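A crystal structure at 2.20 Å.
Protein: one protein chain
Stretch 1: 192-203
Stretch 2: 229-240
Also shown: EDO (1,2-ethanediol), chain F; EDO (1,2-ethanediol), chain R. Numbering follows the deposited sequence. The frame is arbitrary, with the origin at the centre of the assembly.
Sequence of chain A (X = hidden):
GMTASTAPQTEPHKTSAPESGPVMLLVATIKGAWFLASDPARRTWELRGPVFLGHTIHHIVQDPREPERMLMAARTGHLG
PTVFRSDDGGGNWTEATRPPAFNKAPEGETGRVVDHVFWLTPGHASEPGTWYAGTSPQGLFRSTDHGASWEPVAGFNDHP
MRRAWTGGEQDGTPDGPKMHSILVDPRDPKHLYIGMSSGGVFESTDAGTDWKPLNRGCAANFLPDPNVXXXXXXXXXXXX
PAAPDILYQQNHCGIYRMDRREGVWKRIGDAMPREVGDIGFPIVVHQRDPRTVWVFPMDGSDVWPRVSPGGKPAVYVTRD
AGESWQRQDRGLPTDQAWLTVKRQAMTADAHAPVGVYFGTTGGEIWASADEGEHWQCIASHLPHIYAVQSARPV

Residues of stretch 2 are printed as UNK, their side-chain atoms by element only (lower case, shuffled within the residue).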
ATOM      1  N   LEU A 192      -5.908   7.900  13.253  1.00 30.66           N
ATOM      2  CA  LEU A 192      -4.889   7.346  12.392  1.00 28.77           C
ATOM      3  C   LEU A 192      -4.631   5.899  12.694  1.00 28.86           C
ATOM      4  O   LEU A 192      -4.725   5.491  13.850  1.00 28.92           O
ATOM      5  CB  LEU A 192      -3.570   8.095  12.619  1.00 28.42           C
ATOM      6  CG  LEU A 192      -3.566   9.620  12.481  1.00 31.81           C
ATOM      7  CD1 LEU A 192      -2.174  10.168  12.774  1.00 25.61           C
ATOM      8  CD2 LEU A 192      -4.077  10.037  11.077  1.00 28.67           C
ATOM      9  N   TYR A 193      -4.296   5.142  11.640  1.00 28.92           N
ATOM     10  CA  TYR A 193      -3.864   3.760  11.716  1.00 28.18           C
ATOM     11  C   TYR A 193      -2.526   3.671  10.980  1.00 27.49           C
ATOM     12  O   TYR A 193      -2.285   4.427  10.036  1.00 26.32           O
ATOM     13  CB  TYR A 193      -4.834   2.755  11.069  1.00 28.47           C
ATOM     14  CG  TYR A 193      -6.221   2.609  11.677  1.00 28.85           C
ATOM     15  CD1 TYR A 193      -6.439   1.880  12.855  1.00 25.99           C
ATOM     16  CD2 TYR A 193      -7.333   3.127  11.015  1.00 27.71           C
ATOM     17  CE1 TYR A 193      -7.734   1.723  13.370  1.00 27.65           C
ATOM     18  CE2 TYR A 193      -8.600   2.976  11.512  1.00 30.52           C
ATOM     19  CZ  TYR A 193      -8.801   2.296  12.684  1.00 31.36           C
ATOM     20  OH  TYR A 193     -10.089   2.188  13.088  1.00 29.58           O
ATOM     21  N   ILE A 194      -1.649   2.777  11.433  1.00 25.82           N
ATOM     22  CA  ILE A 194      -0.364   2.519  10.764  1.00 26.33           C
ATOM     23  C   ILE A 194      -0.106   1.018  10.799  1.00 26.77           C
ATOM     24  O   ILE A 194      -0.679   0.310  11.612  1.00 27.34           O
ATOM     25  CB  ILE A 194       0.831   3.312  11.370  1.00 27.34           C
ATOM     26  CG1 ILE A 194       1.085   2.934  12.851  1.00 29.48           C
ATOM     27  CG2 ILE A 194       0.632   4.850  11.185  1.00 27.72           C
ATOM     28  CD1 ILE A 194       2.264   3.711  13.514  1.00 24.62           C
ATOM     29  N   GLY A 195       0.749   0.544   9.906  1.00 27.51           N
ATOM     30  CA  GLY A 195       1.118  -0.873   9.837  1.00 26.92           C
ATOM     31  C   GLY A 195       2.628  -0.943   9.878  1.00 27.00           C
ATOM     32  O   GLY A 195       3.319  -0.086   9.341  1.00 24.33           O
HETATM   33  N   MSE A 196       3.151  -1.946  10.550  1.00 27.79           N
HETATM   34  CA  MSE A 196       4.573  -2.095  10.625  1.00 30.43           C
HETATM   35  C   MSE A 196       4.961  -3.535  10.398  1.00 28.36           C
HETATM   36  O   MSE A 196       4.384  -4.438  10.987  1.00 26.05           O
HETATM   37  CB  MSE A 196       5.065  -1.662  11.988  1.00 31.82           C
HETATM   38  CG  MSE A 196       4.660  -0.300  12.344  1.00 34.17           C
HETATM   39 SE   MSE A 196       5.785   0.335  13.729  0.75 34.42          SE
HETATM   40  CE  MSE A 196       5.757  -1.087  14.936  1.00 22.12           C
ATOM     41  N   SER A 197       5.965  -3.708   9.546  1.00 28.35           N
ATOM     42  CA  SER A 197       6.526  -4.988   9.228  1.00 28.15           C
ATOM     43  C   SER A 197       7.943  -4.998   9.820  1.00 29.05           C
ATOM     44  O   SER A 197       8.829  -4.421   9.227  1.00 31.70           O
ATOM     45  CB  SER A 197       6.515  -5.215   7.728  1.00 26.47           C
ATOM     46  OG  SER A 197       5.164  -5.337   7.289  1.00 25.12           O
ATOM     47  N   SER A 198       8.171  -5.569  11.004  1.00 31.00           N
ATOM     48  CA  SER A 198       7.164  -6.193  11.898  1.00 32.32           C
ATOM     49  C   SER A 198       6.742  -5.216  12.980  1.00 30.10           C
ATOM     50  O   SER A 198       7.338  -4.138  13.133  1.00 31.99           O
ATOM     51  CB  SER A 198       7.713  -7.478  12.509  1.00 34.06           C
ATOM     52  OG  SER A 198       8.912  -7.219  13.188  1.00 37.60           O
ATOM     53  N   GLY A 199       5.674  -5.583  13.685  1.00 27.77           N
ATOM     54  CA  GLY A 199       5.114  -4.787  14.777  1.00 24.98           C
ATOM     55  C   GLY A 199       3.614  -4.919  14.888  1.00 25.18           C
ATOM     56  O   GLY A 199       3.097  -5.094  15.980  1.00 27.79           O
ATOM     57  N   GLY A 200       2.907  -4.784  13.767  1.00 24.11           N
ATOM     58  CA  GLY A 200       1.467  -4.873  13.741  1.00 23.99           C
ATOM     59  C   GLY A 200       0.789  -3.611  13.275  1.00 22.91           C
ATOM     60  O   GLY A 200       1.436  -2.706  12.712  1.00 22.80           O
ATOM     61  N   VAL A 201      -0.527  -3.594  13.494  1.00 21.92           N
ATOM     62  CA  VAL A 201      -1.367  -2.444  13.241  1.00 25.64           C
ATOM     63  C   VAL A 201      -1.442  -1.677  14.554  1.00 28.09           C
ATOM     64  O   VAL A 201      -1.519  -2.276  15.643  1.00 27.48           O
ATOM     65  CB  VAL A 201      -2.790  -2.789  12.772  1.00 28.13           C
ATOM     66  CG1 VAL A 201      -3.636  -1.488  12.564  1.00 22.68           C
ATOM     67  CG2 VAL A 201      -2.743  -3.624  11.525  1.00 22.28           C
ATOM     68  N   PHE A 202      -1.379  -0.349  14.442  1.00 29.87           N
ATOM     69  CA  PHE A 202      -1.434   0.533  15.570  1.00 29.45           C
ATOM     70  C   PHE A 202      -2.395   1.633  15.239  1.00 32.09           C
ATOM     71  O   PHE A 202      -2.543   1.997  14.070  1.00 31.37           O
ATOM     72  CB  PHE A 202      -0.054   1.097  15.885  1.00 30.81           C
ATOM     73  CG  PHE A 202       0.915   0.071  16.364  1.00 31.58           C
ATOM     74  CD1 PHE A 202       1.643  -0.686  15.462  1.00 33.43           C
ATOM     75  CD2 PHE A 202       1.108  -0.145  17.726  1.00 30.10           C
ATOM     76  CE1 PHE A 202       2.540  -1.647  15.897  1.00 31.97           C
ATOM     77  CE2 PHE A 202       2.020  -1.122  18.165  1.00 30.99           C
ATOM     78  CZ  PHE A 202       2.740  -1.862  17.239  1.00 28.73           C
ATOM     79  N   GLU A 203      -3.021   2.167  16.292  1.00 32.95           N
ATOM     80  CA  GLU A 203      -4.036   3.198  16.206  1.00 31.99           C
ATOM     81  C   GLU A 203      -3.743   4.389  17.112  1.00 33.88           C
ATOM     82  O   GLU A 203      -3.282   4.218  18.256  1.00 34.63           O
ATOM     83  CB  GLU A 203      -5.371   2.609  16.665  1.00 31.29           C
ATOM     84  CG  GLU A 203      -6.559   3.566  16.574  1.00 28.88           C
ATOM     85  CD  GLU A 203      -7.838   2.946  17.022  1.00 32.64           C
ATOM     86  OE1 GLU A 203      -7.821   2.221  18.041  1.00 26.58           O
ATOM     87  OE2 GLU A 203      -8.865   3.213  16.362  1.00 28.92           O
ATOM     88  N   UNK A 229       0.204  -9.078  21.931  1.00 33.33           N
ATOM     89  CA  UNK A 229      -0.457  -7.810  21.595  1.00 34.22           C
ATOM     90  C   UNK A 229       0.062  -7.151  20.330  1.00 30.46           C
ATOM     91  O   UNK A 229      -0.672  -6.407  19.653  1.00 26.82           O
ATOM     92  o   UNK A 229      -3.197  -7.752  24.020  1.00 60.73           O
ATOM     93  c   UNK A 229      -2.323  -6.859  24.166  1.00 58.97           C
ATOM     94  c   UNK A 229      -0.244  -6.823  22.759  1.00 35.14           C
ATOM     95  c   UNK A 229      -0.873  -7.255  24.076  1.00 46.54           C
ATOM     96  o   UNK A 229      -2.564  -5.644  24.402  1.00 61.32           O
ATOM     97  N   UNK A 230       1.355  -7.373  20.083  1.00 29.54           N
ATOM     98  CA  UNK A 230       2.082  -6.805  18.962  1.00 28.75           C
ATOM     99  C   UNK A 230       3.250  -7.732  18.593  1.00 28.41           C
ATOM    100  O   UNK A 230       3.569  -8.679  19.327  1.00 30.51           O
ATOM    101  c   UNK A 230       3.454  -5.274  20.497  1.00 29.64           C
ATOM    102  c   UNK A 230       3.763  -4.793  22.860  1.00 31.18           C
ATOM    103  c   UNK A 230       5.136  -5.073  22.734  1.00 32.69           C
ATOM    104  c   UNK A 230       5.669  -5.433  21.493  1.00 32.75           C
ATOM    105  c   UNK A 230       2.546  -5.371  19.292  1.00 26.46           C
ATOM    106  c   UNK A 230       2.939  -4.892  21.747  1.00 31.15           C
ATOM    107  c   UNK A 230       4.827  -5.534  20.385  1.00 29.61           C
ATOM    108  N   UNK A 231       3.904  -7.401  17.486  1.00 25.33           N
ATOM    109  CA  UNK A 231       4.985  -8.170  16.881  1.00 24.81           C
ATOM    110  C   UNK A 231       4.590  -8.738  15.521  1.00 24.29           C
ATOM    111  O   UNK A 231       5.432  -9.284  14.793  1.00 24.47           O
ATOM    112  N   UNK A 232       3.321  -8.555  15.168  1.00 25.47           N
ATOM    113  CA  UNK A 232       2.675  -9.087  13.945  1.00 26.37           C
ATOM    114  C   UNK A 232       3.246  -8.510  12.654  1.00 27.96           C
ATOM    115  O   UNK A 232       3.913  -7.476  12.673  1.00 27.80           O
ATOM    116  c   UNK A 232      -0.047  -9.482  17.353  1.00 27.95           C
ATOM    117  n   UNK A 232      -0.615 -10.498  16.725  1.00 35.96           N
ATOM    118  c   UNK A 232      -0.297 -10.431  15.391  1.00 33.35           C
ATOM    119  c   UNK A 232       0.492  -9.342  15.222  1.00 29.78           C
ATOM    120  c   UNK A 232       1.174  -8.788  14.003  1.00 26.53           C
ATOM    121  n   UNK A 232       0.627  -8.772  16.471  1.00 29.20           N
ATOM    122  N   UNK A 233       2.973  -9.178  11.530  1.00 27.45           N
ATOM    123  CA  UNK A 233       3.486  -8.742  10.222  1.00 26.71           C
ATOM    124  C   UNK A 233       2.368  -8.482   9.189  1.00 27.56           C
ATOM    125  O   UNK A 233       2.170  -9.270   8.251  1.00 26.59           O
ATOM    126  c   UNK A 233       4.531  -9.748   9.687  1.00 28.43           C
ATOM    127  o   UNK A 233       5.252  -8.040   8.150  1.00 28.14           O
ATOM    128  c   UNK A 233       5.245  -9.260   8.424  1.00 25.63           C
ATOM    129  o   UNK A 233       5.806 -10.112   7.686  1.00 34.77           O
ATOM    130  N   UNK A 234       1.612  -7.370   9.378  1.00 27.59           N
ATOM    131  CA  UNK A 234       0.681  -6.966   8.349  1.00 27.09           C
ATOM    132  C   UNK A 234       1.479  -6.520   7.156  1.00 25.34           C
ATOM    133  O   UNK A 234       2.563  -5.946   7.342  1.00 24.06           O
ATOM    134  c   UNK A 234      -0.024  -5.753   8.950  1.00 26.59           C
ATOM    135  c   UNK A 234       1.550  -6.450  10.524  1.00 26.30           C
ATOM    136  c   UNK A 234       0.929  -5.200   9.927  1.00 26.42           C
ATOM    137  N   UNK A 235       0.968  -6.828   5.962  1.00 24.08           N
ATOM    138  CA  UNK A 235       1.585  -6.413   4.708  1.00 26.34           C
ATOM    139  C   UNK A 235       0.920  -5.171   4.104  1.00 26.29           C
ATOM    140  O   UNK A 235       1.590  -4.271   3.642  1.00 24.89           O
ATOM    141  c   UNK A 235       3.473  -8.793   4.983  1.00 23.07           C
ATOM    142  c   UNK A 235       3.312 -10.736   3.980  1.00 25.81           C
ATOM    143  n   UNK A 235       2.409  -9.928   3.451  1.00 27.48           N
ATOM    144  c   UNK A 235       1.597  -7.549   3.678  1.00 25.82           C
ATOM    145  n   UNK A 235       3.975 -10.070   4.905  1.00 25.53           N
ATOM    146  c   UNK A 235       2.496  -8.691   4.049  1.00 26.90           C
ATOM    147  N   UNK A 236      -0.402  -5.150   4.089  1.00 27.30           N
ATOM    148  CA  UNK A 236      -1.135  -4.060   3.513  1.00 26.15           C
ATOM    149  C   UNK A 236      -2.438  -3.946   4.259  1.00 26.01           C
ATOM    150  O   UNK A 236      -3.111  -4.947   4.411  1.00 25.32           O
ATOM    151  c   UNK A 236      -1.375  -4.353   2.039  1.00 26.87           C
ATOM    152  s   UNK A 236      -2.023  -2.935   1.123  1.00 27.40           S
ATOM    153  N   UNK A 237      -2.739  -2.756   4.780  1.00 26.70           N
ATOM    154  CA  UNK A 237      -3.975  -2.480   5.507  1.00 25.54           C
ATOM    155  C   UNK A 237      -4.718  -1.361   4.743  1.00 27.54           C
ATOM    156  O   UNK A 237      -4.077  -0.435   4.240  1.00 28.15           O
ATOM    157  c   UNK A 237      -2.619  -2.877   7.672  1.00 27.29           C
ATOM    158  c   UNK A 237      -5.016  -2.274   7.843  1.00 27.35           C
ATOM    159  c   UNK A 237      -3.736  -2.080   7.020  1.00 26.98           C
ATOM    160  N   UNK A 238      -6.053  -1.456   4.662  1.00 28.94           N
ATOM    161  CA  UNK A 238      -6.916  -0.447   4.022  1.00 26.31           C
ATOM    162  C   UNK A 238      -8.145  -0.156   4.925  1.00 27.00           C
ATOM    163  O   UNK A 238      -8.603  -1.016   5.662  1.00 27.22           O
ATOM    164  c   UNK A 238      -7.367  -0.869   2.571  1.00 28.98           C
ATOM    165  c   UNK A 238      -8.097  -2.185   2.573  1.00 22.57           C
ATOM    166  c   UNK A 238      -6.159  -0.977   1.603  1.00 26.79           C
ATOM    167  N   UNK A 239      -8.608   1.086   4.914  1.00 26.92           N
ATOM    168  CA  UNK A 239      -9.800   1.513   5.622  1.00 26.33           C
ATOM    169  C   UNK A 239     -10.754   1.878   4.514  1.00 27.83           C
ATOM    170  O   UNK A 239     -10.382   2.656   3.631  1.00 29.22           O
ATOM    171  c   UNK A 239      -9.497   2.727   6.496  1.00 26.04           C
ATOM    172  o   UNK A 239      -9.401   5.172   7.919  1.00 22.96           O
ATOM    173  c   UNK A 239     -10.364   4.441   8.167  1.00 27.92           C
ATOM    174  n   UNK A 239     -11.156   4.616   9.228  1.00 25.48           N
ATOM    175  c   UNK A 239     -10.723   3.306   7.239  1.00 28.46           C
ATOM    176  N   UNK A 240     -11.979   1.355   4.548  1.00 29.93           N
ATOM    177  CA  UNK A 240     -12.909   1.591   3.450  1.00 31.66           C
ATOM    178  C   UNK A 240     -13.427   3.036   3.465  1.00 33.49           C
ATOM    179  O   UNK A 240     -13.822   3.506   4.499  1.00 32.79           O
ATOM    180  c   UNK A 240     -14.416  -0.187   1.046  1.00 36.08           C
ATOM    181  c   UNK A 240     -14.075   0.615   3.467  1.00 32.10           C
ATOM    182  n   UNK A 240     -15.304   0.152   0.060  1.00 35.59           N
ATOM    183  c   UNK A 240     -16.132   1.068   0.523  1.00 35.42           C
ATOM    184  n   UNK A 240     -15.806   1.326   1.776  1.00 43.19           N
ATOM    185  c   UNK A 240     -14.745   0.524   2.142  1.00 32.95           C
TER
HETATM  186  C1  EDO F 398      -4.271  -6.126  20.641  1.00 45.08           C
HETATM  187  O1  EDO F 398      -3.048  -5.551  20.157  1.00 37.33           O
HETATM  188  C2  EDO F 398      -5.371  -5.095  20.855  1.00 44.80           C
HETATM  189  O2  EDO F 398      -6.389  -5.108  19.845  1.00 43.64           O
HETATM  190  C1  EDO R 410      -3.684 -12.113  18.211  1.00 55.63           C
HETATM  191  O1  EDO R 410      -2.243 -12.244  18.219  1.00 51.28           O
HETATM  192  C2  EDO R 410      -4.256 -11.736  19.566  1.00 63.92           C
HETATM  193  O2  EDO R 410      -5.625 -12.157  19.626  1.00 68.67           O
HETATM  194  O   HOH W   1       7.996  -9.599  15.211  1.00 33.21           O

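Position 229 carries three carbons in a row, the third bearing two oxygens, and touches nothing on stretch 1: Glu-229. Its backbone O accepts a hydrogen bond from O1 of the chain F ethanediol at 2.6 Å.

Position 230 has one carbon and then a ring of six carbons, a plain phenyl: Phe-230. Its CB points toward stretch 1 and lies 3.4 Å from Gly-199 O and 4.1 Å from Phe-202 CZ, while the ring leads away.

Position 231 has no side-chain atoms, hence Gly-231. Its N donates to Gly-199 O at 2.9 Å, nearly straight at 173°. Its backbone angles, 114/-6, would jam a CB against the preceding carbonyl, so the turn itself calls for glycine.

At 232, one carbon leads to a five-membered ring of three carbons and two nitrogens: His-232. The ring turns away, and NE2 donates to O1 of the chain R ethanediol at 2.8 Å. Its backbone does the cross-stretch work: O accepts from Gly-199 N at 2.8 Å.

Position 233 shows two carbons, the second with two oxygens: Asp-233. OD1 lies 2.8 Å from Ser-197 OG, whose proton has another acceptor within reach.

Position 234 has three carbons closing a ring onto the backbone N, which only proline does. Pro-234 packs its CD 3.5 Å from Met-196 O and 3.6 Å from Gly-200 CA, and has the largest area covered by stretch 1 of any residue here.

Position 235 again has one carbon and a five-membered ring with two nitrogens: His-235. CD2 comes 4.5 Å from Ser-197 OG, and NE2 makes a weak 3.3 Å hydrogen bond to Asp-233 OD2.

Position 236 holds one carbon and a sulfur, Cys-236, pointing away. Position 237 has one carbon carrying two more, Val-237; its CG2 meets Val-201 CG2 at 3.9 Å. Position 238 repeats that branching, Val-238, but out of reach.

At 239 three carbons end in an oxygen and a nitrogen: Gln-239, extended, with NE2 3.8 Å from Tyr-193 CE2 at the ring edge. Position 240, one carbon and a five-membered ring with two nitrogens, is His-240, also out of reach.

The contact divides by chemistry. Around Gly-199, backbone atoms pair with Gly-231 and His-232; a CB on Gly-199 would strike Met-196 CE at 2.3 Å. Farther along, Pro-234 and Val-237 point toward stretch 1 and pack against Val-201. Gly-195 faces the same patch without a side chain, its CA 4.3 Å from Pro-234 CG; an ideal CB there would sit 3.6 Å from Val-237 CG2, close but not a clash, so this spacing does not by itself demand glycine.

Stretch 2 229-240: EFGHDPHCVVQH
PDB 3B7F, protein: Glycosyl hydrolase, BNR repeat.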